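Local coordinates for globin protein (Ramazzottius varieornatus, PDB 5ZIQ) that binds heme, its iron hexacoordinated, in a globin fold and, judging from its family, may bind or carry oxygen, though its physiological role is unknown, at residues E48-M60 against Y126-L138. Sequence-based numbering, arbitrary orientation.
With HEM (protoporphyrin IX containing Fe), chain E.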
loop_
_atom_site.group_PDB
_atom_site.type_symbol
_atom_site.label_atom_id
_atom_site.label_comp_id
_atom_site.label_asym_id
_atom_site.label_seq_id
_atom_site.Cartn_x
_atom_site.Cartn_y
_atom_site.Cartn_z
ATOM N N GLU A 48 2.722 2.357 -10.269
ATOM C CA GLU A 48 1.332 2.139 -10.691
ATOM C C GLU A 48 0.358 2.699 -9.654
ATOM O O GLU A 48 -0.597 3.394 -10.001
ATOM C CB GLU A 48 1.057 0.648 -10.913
ATOM C CG GLU A 48 1.645 0.058 -12.183
ATOM C CD GLU A 48 1.269 -1.402 -12.376
ATOM O OE1 GLU A 48 1.428 -1.915 -13.503
ATOM O OE2 GLU A 48 0.815 -2.043 -11.402
ATOM N N MET A 49 0.638 2.429 -8.381
ATOM C CA MET A 49 -0.238 2.887 -7.286
ATOM C C MET A 49 -0.362 4.385 -7.249
ATOM O O MET A 49 -1.493 4.898 -7.156
ATOM C CB MET A 49 0.261 2.401 -5.948
ATOM C CG MET A 49 0.194 0.895 -5.843
ATOM S SD MET A 49 1.012 0.303 -4.368
ATOM C CE MET A 49 -0.090 1.118 -3.225
ATOM N N LEU A 50 0.781 5.081 -7.279
ATOM C CA LEU A 50 0.751 6.547 -7.202
ATOM C C LEU A 50 0.096 7.179 -8.414
ATOM O O LEU A 50 -0.686 8.105 -8.261
ATOM C CB LEU A 50 2.134 7.160 -6.964
ATOM C CG LEU A 50 2.758 6.915 -5.575
ATOM C CD1 LEU A 50 4.084 7.650 -5.483
ATOM C CD2 LEU A 50 1.876 7.300 -4.394
ATOM N N LEU A 51 0.389 6.666 -9.609
ATOM C CA LEU A 51 -0.272 7.158 -10.819
ATOM C C LEU A 51 -1.783 6.951 -10.737
ATOM O O LEU A 51 -2.542 7.846 -11.135
ATOM C CB LEU A 51 0.325 6.547 -12.093
ATOM C CG LEU A 51 1.795 6.903 -12.323
ATOM C CD1 LEU A 51 2.342 6.150 -13.520
ATOM C CD2 LEU A 51 2.065 8.415 -12.423
ATOM N N LYS A 52 -2.224 5.825 -10.170
ATOM C CA LYS A 52 -3.660 5.584 -9.994
ATOM C C LYS A 52 -4.250 6.565 -8.976
ATOM O O LYS A 52 -5.343 7.114 -9.192
ATOM C CB LYS A 52 -3.958 4.132 -9.623
ATOM C CG LYS A 52 -5.438 3.774 -9.580
ATOM C CD LYS A 52 -6.086 3.851 -10.955
ATOM C CE LYS A 52 -7.375 3.063 -10.960
ATOM N NZ LYS A 52 -8.071 3.171 -12.267
ATOM N N LEU A 53 -3.518 6.814 -7.886
ATOM C CA LEU A 53 -3.987 7.796 -6.894
ATOM C C LEU A 53 -4.272 9.148 -7.534
ATOM O O LEU A 53 -5.293 9.794 -7.247
ATOM C CB LEU A 53 -2.959 7.965 -5.777
ATOM C CG LEU A 53 -3.331 8.913 -4.631
ATOM C CD1 LEU A 53 -4.488 8.395 -3.776
ATOM C CD2 LEU A 53 -2.103 9.165 -3.769
ATOM N N PHE A 54 -3.370 9.559 -8.421
ATOM C CA PHE A 54 -3.460 10.869 -9.041
ATOM C C PHE A 54 -4.619 10.933 -10.035
ATOM O O PHE A 54 -5.148 12.018 -10.267
ATOM C CB PHE A 54 -2.138 11.280 -9.705
ATOM C CG PHE A 54 -0.945 11.319 -8.775
ATOM C CD1 PHE A 54 -1.081 11.473 -7.388
ATOM C CD2 PHE A 54 0.346 11.212 -9.306
ATOM C CE1 PHE A 54 0.044 11.501 -6.560
ATOM C CE2 PHE A 54 1.464 11.266 -8.491
ATOM C CZ PHE A 54 1.318 11.400 -7.110
ATOM N N ILE A 55 -5.017 9.782 -10.595
ATOM C CA ILE A 55 -6.191 9.691 -11.491
ATOM C C ILE A 55 -7.463 9.823 -10.657
ATOM O O ILE A 55 -8.352 10.616 -10.979
ATOM C CB ILE A 55 -6.224 8.367 -12.312
ATOM C CG1 ILE A 55 -5.124 8.350 -13.382
ATOM C CG2 ILE A 55 -7.579 8.163 -12.999
ATOM C CD1 ILE A 55 -4.725 6.952 -13.822
ATOM N N GLU A 56 -7.534 9.063 -9.572
ATOM C CA GLU A 56 -8.736 9.019 -8.747
ATOM C C GLU A 56 -8.943 10.302 -7.956
ATOM O O GLU A 56 -10.085 10.714 -7.716
ATOM C CB GLU A 56 -8.696 7.798 -7.842
ATOM C CG GLU A 56 -8.540 6.525 -8.667
ATOM C CD GLU A 56 -8.999 5.267 -7.970
ATOM O OE1 GLU A 56 -8.926 5.185 -6.726
ATOM O OE2 GLU A 56 -9.419 4.339 -8.683
ATOM N N HIS A 57 -7.838 10.933 -7.577
ATOM C CA HIS A 57 -7.861 12.120 -6.732
ATOM C C HIS A 57 -6.725 13.050 -7.158
ATOM O O HIS A 57 -5.675 13.060 -6.519
ATOM C CB HIS A 57 -7.745 11.730 -5.251
ATOM C CG HIS A 57 -8.912 10.941 -4.737
ATOM N ND1 HIS A 57 -10.114 11.526 -4.388
ATOM C CD2 HIS A 57 -9.067 9.609 -4.532
ATOM C CE1 HIS A 57 -10.953 10.589 -3.982
ATOM N NE2 HIS A 57 -10.340 9.419 -4.056
ATOM N N PRO A 58 -6.926 13.838 -8.243
ATOM C CA PRO A 58 -5.855 14.725 -8.745
ATOM C C PRO A 58 -5.222 15.662 -7.707
ATOM O O PRO A 58 -4.025 15.923 -7.791
ATOM C CB PRO A 58 -6.551 15.506 -9.867
ATOM C CG PRO A 58 -7.554 14.530 -10.380
ATOM C CD PRO A 58 -8.100 13.874 -9.139
ATOM N N ASP A 59 -5.992 16.121 -6.713
ATOM C CA ASP A 59 -5.438 16.984 -5.653
ATOM C C ASP A 59 -4.382 16.297 -4.763
ATOM O O ASP A 59 -3.617 16.981 -4.070
ATOM C CB ASP A 59 -6.558 17.643 -4.811
ATOM C CG ASP A 59 -7.374 16.646 -3.970
ATOM O OD1 ASP A 59 -7.361 15.417 -4.213
ATOM O OD2 ASP A 59 -8.062 17.116 -3.041
ATOM N N MET A 60 -4.321 14.959 -4.817
ATOM C CA MET A 60 -3.315 14.205 -4.064
ATOM C C MET A 60 -1.914 14.426 -4.636
ATOM O O MET A 60 -0.937 14.419 -3.891
ATOM C CB MET A 60 -3.665 12.706 -3.969
ATOM C CG MET A 60 -4.924 12.365 -3.149
ATOM S SD MET A 60 -4.948 12.808 -1.387
ATOM C CE MET A 60 -5.445 14.530 -1.434
ATOM N N TYR A 126 -7.321 10.245 4.095
ATOM C CA TYR A 126 -6.615 9.939 2.845
ATOM C C TYR A 126 -6.019 8.536 2.807
ATOM O O TYR A 126 -5.870 7.989 1.741
ATOM C CB TYR A 126 -5.515 10.956 2.527
ATOM C CG TYR A 126 -5.993 12.381 2.314
ATOM C CD1 TYR A 126 -7.350 12.680 2.048
ATOM C CD2 TYR A 126 -5.073 13.432 2.324
ATOM C CE1 TYR A 126 -7.771 13.997 1.839
ATOM C CE2 TYR A 126 -5.483 14.746 2.114
ATOM C CZ TYR A 126 -6.829 15.025 1.873
ATOM O OH TYR A 126 -7.224 16.335 1.661
ATOM N N PHE A 127 -5.672 7.943 3.951
ATOM C CA PHE A 127 -5.032 6.627 3.904
ATOM C C PHE A 127 -5.856 5.598 3.120
ATOM O O PHE A 127 -5.314 4.851 2.303
ATOM C CB PHE A 127 -4.738 6.080 5.291
ATOM C CG PHE A 127 -3.688 6.838 6.057
ATOM C CD1 PHE A 127 -2.347 6.893 5.622
ATOM C CD2 PHE A 127 -4.033 7.481 7.243
ATOM C CE1 PHE A 127 -1.389 7.576 6.373
ATOM C CE2 PHE A 127 -3.076 8.166 7.990
ATOM C CZ PHE A 127 -1.759 8.210 7.561
ATOM N N GLU A 128 -7.170 5.588 3.344
ATOM C CA GLU A 128 -8.069 4.655 2.661
ATOM C C GLU A 128 -8.018 4.793 1.125
ATOM O O GLU A 128 -8.233 3.823 0.409
ATOM C CB GLU A 128 -9.513 4.796 3.196
ATOM C CG GLU A 128 -10.492 3.724 2.718
ATOM C CD GLU A 128 -11.879 3.867 3.330
ATOM O OE1 GLU A 128 -12.232 4.977 3.806
ATOM O OE2 GLU A 128 -12.625 2.859 3.337
ATOM N N ARG A 129 -7.677 5.978 0.622
ATOM C CA ARG A 129 -7.542 6.197 -0.824
ATOM C C ARG A 129 -6.436 5.345 -1.432
ATOM O O ARG A 129 -6.505 4.968 -2.593
ATOM C CB ARG A 129 -7.290 7.680 -1.119
ATOM C CG ARG A 129 -8.477 8.570 -0.771
ATOM C CD ARG A 129 -8.172 10.041 -1.002
ATOM N NE ARG A 129 -9.401 10.827 -0.887
ATOM C CZ ARG A 129 -9.509 12.110 -1.222
ATOM N NH1 ARG A 129 -10.683 12.726 -1.107
ATOM N NH2 ARG A 129 -8.460 12.780 -1.694
ATOM N N MET A 130 -5.418 5.030 -0.647
ATOM C CA MET A 130 -4.331 4.211 -1.150
ATOM C C MET A 130 -4.783 2.765 -1.341
ATOM O O MET A 130 -4.221 2.065 -2.181
ATOM C CB MET A 130 -3.126 4.289 -0.214
ATOM C CG MET A 130 -1.819 3.760 -0.808
ATOM S SD MET A 130 -1.260 4.615 -2.286
ATOM C CE MET A 130 -0.762 6.206 -1.636
ATOM N N GLU A 131 -5.796 2.325 -0.583
ATOM C CA GLU A 131 -6.327 0.943 -0.704
ATOM C C GLU A 131 -6.760 0.571 -2.111
ATOM O O GLU A 131 -6.339 -0.453 -2.620
ATOM C CB GLU A 131 -7.516 0.691 0.238
ATOM C CG GLU A 131 -7.212 0.914 1.696
ATOM C CD GLU A 131 -8.362 0.512 2.589
ATOM O OE1 GLU A 131 -9.394 -0.030 2.122
ATOM O OE2 GLU A 131 -8.236 0.750 3.780
ATOM N N LYS A 132 -7.601 1.411 -2.730
ATOM C CA LYS A 132 -8.079 1.183 -4.096
ATOM C C LYS A 132 -6.910 1.142 -5.062
ATOM O O LYS A 132 -6.951 0.416 -6.029
ATOM C CB LYS A 132 -9.069 2.279 -4.552
ATOM C CG LYS A 132 -10.536 2.021 -4.205
ATOM C CD LYS A 132 -11.408 3.265 -4.377
ATOM C CE LYS A 132 -12.103 3.305 -5.732
ATOM N NZ LYS A 132 -13.381 4.035 -5.673
ATOM N N CYS A 133 -5.879 1.933 -4.787
ATOM C CA CYS A 133 -4.691 1.990 -5.652
ATOM C C CYS A 133 -3.870 0.718 -5.572
ATOM O O CYS A 133 -3.431 0.207 -6.602
ATOM C CB CYS A 133 -3.837 3.207 -5.330
ATOM S SG CYS A 133 -4.758 4.734 -5.566
ATOM N N LEU A 134 -3.680 0.200 -4.353
ATOM C CA LEU A 134 -3.040 -1.098 -4.184
ATOM C C LEU A 134 -3.864 -2.200 -4.827
ATOM O O LEU A 134 -3.315 -3.031 -5.539
ATOM C CB LEU A 134 -2.773 -1.412 -2.704
ATOM C CG LEU A 134 -2.112 -2.771 -2.455
ATOM C CD1 LEU A 134 -0.792 -2.968 -3.208
ATOM C CD2 LEU A 134 -1.904 -2.926 -0.951
ATOM N N VAL A 135 -5.179 -2.192 -4.598
ATOM C CA VAL A 135 -6.064 -3.161 -5.277
ATOM C C VAL A 135 -5.916 -3.100 -6.806
ATOM O O VAL A 135 -5.803 -4.134 -7.468
ATOM C CB VAL A 135 -7.530 -2.978 -4.827
ATOM C CG1 VAL A 135 -8.498 -3.728 -5.731
ATOM C CG2 VAL A 135 -7.674 -3.420 -3.380
ATOM N N PHE A 136 -5.896 -1.890 -7.355
ATOM C CA PHE A 136 -5.681 -1.708 -8.795
ATOM C C PHE A 136 -4.388 -2.364 -9.261
ATOM O O PHE A 136 -4.373 -3.069 -10.270
ATOM C CB PHE A 136 -5.695 -0.232 -9.187
ATOM C CG PHE A 136 -5.411 -0.002 -10.643
ATOM C CD1 PHE A 136 -6.359 -0.332 -11.615
ATOM C CD2 PHE A 136 -4.182 0.516 -11.048
ATOM C CE1 PHE A 136 -6.093 -0.119 -12.958
ATOM C CE2 PHE A 136 -3.907 0.728 -12.397
ATOM C CZ PHE A 136 -4.863 0.398 -13.348
ATOM N N ALA A 137 -3.299 -2.112 -8.536
ATOM C CA ALA A 137 -2.017 -2.695 -8.911
ATOM C C ALA A 137 -2.050 -4.214 -8.804
ATOM O O ALA A 137 -1.516 -4.906 -9.667
ATOM C CB ALA A 137 -0.887 -2.112 -8.081
ATOM N N LEU A 138 -2.666 -4.723 -7.737
ATOM C CA LEU A 138 -2.855 -6.175 -7.578
ATOM C C LEU A 138 -3.652 -6.790 -8.734
ATOM O O LEU A 138 -3.217 -7.765 -9.318
ATOM C CB LEU A 138 -3.510 -6.493 -6.230
ATOM C CG LEU A 138 -2.609 -6.330 -5.002
ATOM C CD1 LEU A 138 -3.476 -6.246 -3.752
ATOM C CD2 LEU A 138 -1.594 -7.474 -4.902
HETATM C CHA HEM E . 5.473 9.749 3.064
HETATM C CHB HEM E . 1.527 11.071 0.612
HETATM C CHC HEM E . -0.656 7.019 2.301
HETATM C CHD HEM E . 3.773 5.208 3.080
HETATM C C1A HEM E . 4.583 10.487 2.322
HETATM C C2A HEM E . 4.786 11.826 1.904
HETATM C C3A HEM E . 3.675 12.205 1.213
HETATM C C4A HEM E . 2.782 11.106 1.189
HETATM C CMA HEM E . 3.447 13.544 0.563
HETATM C CAA HEM E . 6.016 12.659 2.186
HETATM C CBA HEM E . 6.726 13.063 0.887
HETATM C CGA HEM E . 7.345 11.859 0.232
HETATM O O1A HEM E . 8.037 11.066 0.908
HETATM O O2A HEM E . 7.167 11.644 -0.984
HETATM C C1B HEM E . 0.558 10.096 0.912
HETATM C C2B HEM E . -0.809 10.197 0.550
HETATM C C3B HEM E . -1.445 9.079 1.013
HETATM C C4B HEM E . -0.413 8.250 1.674
HETATM C CMB HEM E . -1.440 11.352 -0.194
HETATM C CAB HEM E . -2.869 8.739 0.881
HETATM C CBB HEM E . -3.475 8.901 -0.294
HETATM C C1C HEM E . 0.358 6.114 2.576
HETATM C C2C HEM E . 0.228 4.734 2.754
HETATM C C3C HEM E . 1.507 4.221 2.953
HETATM C C4C HEM E . 2.417 5.301 2.900
HETATM C CMC HEM E . -1.060 3.954 2.729
HETATM C CAC HEM E . 1.916 2.822 3.171
HETATM C CBC HEM E . 1.045 1.856 3.381
HETATM C C1D HEM E . 4.562 6.352 3.192
HETATM C C2D HEM E . 5.958 6.265 3.654
HETATM C C3D HEM E . 6.432 7.525 3.650
HETATM C C4D HEM E . 5.321 8.379 3.192
HETATM C CMD HEM E . 6.692 5.002 4.051
HETATM C CAD HEM E . 7.827 7.969 4.047
HETATM C CBD HEM E . 7.762 8.534 5.461
HETATM C CGD HEM E . 9.117 9.003 5.929
HETATM O O1D HEM E . 10.143 8.632 5.321
HETATM O O2D HEM E . 9.215 9.759 6.928
HETATM N NA HEM E . 3.340 10.073 1.910
HETATM N NB HEM E . 0.718 8.952 1.579
HETATM N NC HEM E . 1.685 6.432 2.684
HETATM N ND HEM E . 4.226 7.633 2.925
HETATM FE FE HEM E . 2.543 8.276 2.293
HETATM O O HOH W 1 -8.060 6.499 -4.435
#
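The guanidinium of R129 lies flat on the H57 ring, centres 3.6 Å apart and planes 10° from parallel, while on its opposite face the atom CD1 of Y126 comes near, toward the rim. At its edge sits OD1 of D59, 3.8 Å from R129 NH2 in a long salt bridge, with M60 CG near the same plane. A water in plane at the edge of the H57 ring donates to E56 OE1 and to R129 O, bridging the two helices. R129 reaches this position because its chain is extended from CG to NE, which also lays CD over the imidazole as a CH-pi contact. With an alanine in place of R129, the H57 face would probably lose its stacked partner and D59 the positive charge of its long salt bridge. M60, bent at chi2 (-61°) and chi3 (83°), folds SD and CE over one face of Y126, a Met-aromatic contact with SD 3.9 Å from the ring centroid. At the far end, K52 crosses F136 roughly at right angles; its CE and NZ both lie over the ring face, NZ 4.2 Å from the centroid in a cation-pi contact.

Between these ends the axes of 48-56 and 127-138 approach to 8.3 Å and their side chains mesh knobs-into-holes. M49 enters the hole formed by M130, C133, L134 and A137, its CE 3.7 Å from L134 CB; C133 in turn fits among M49, K52, L53 and E56, with CB 3.4 Å from M49 O. On the heme side, M130 CE touches L50 and L53, and L53, M60, Y126, F127 and M130 line the heme pocket. M130 also touches H88, one of the two axial heme ligands. The pair corresponds to the B and G helices of the globin fold, whose close crossing here helps form a wall of the heme pocket.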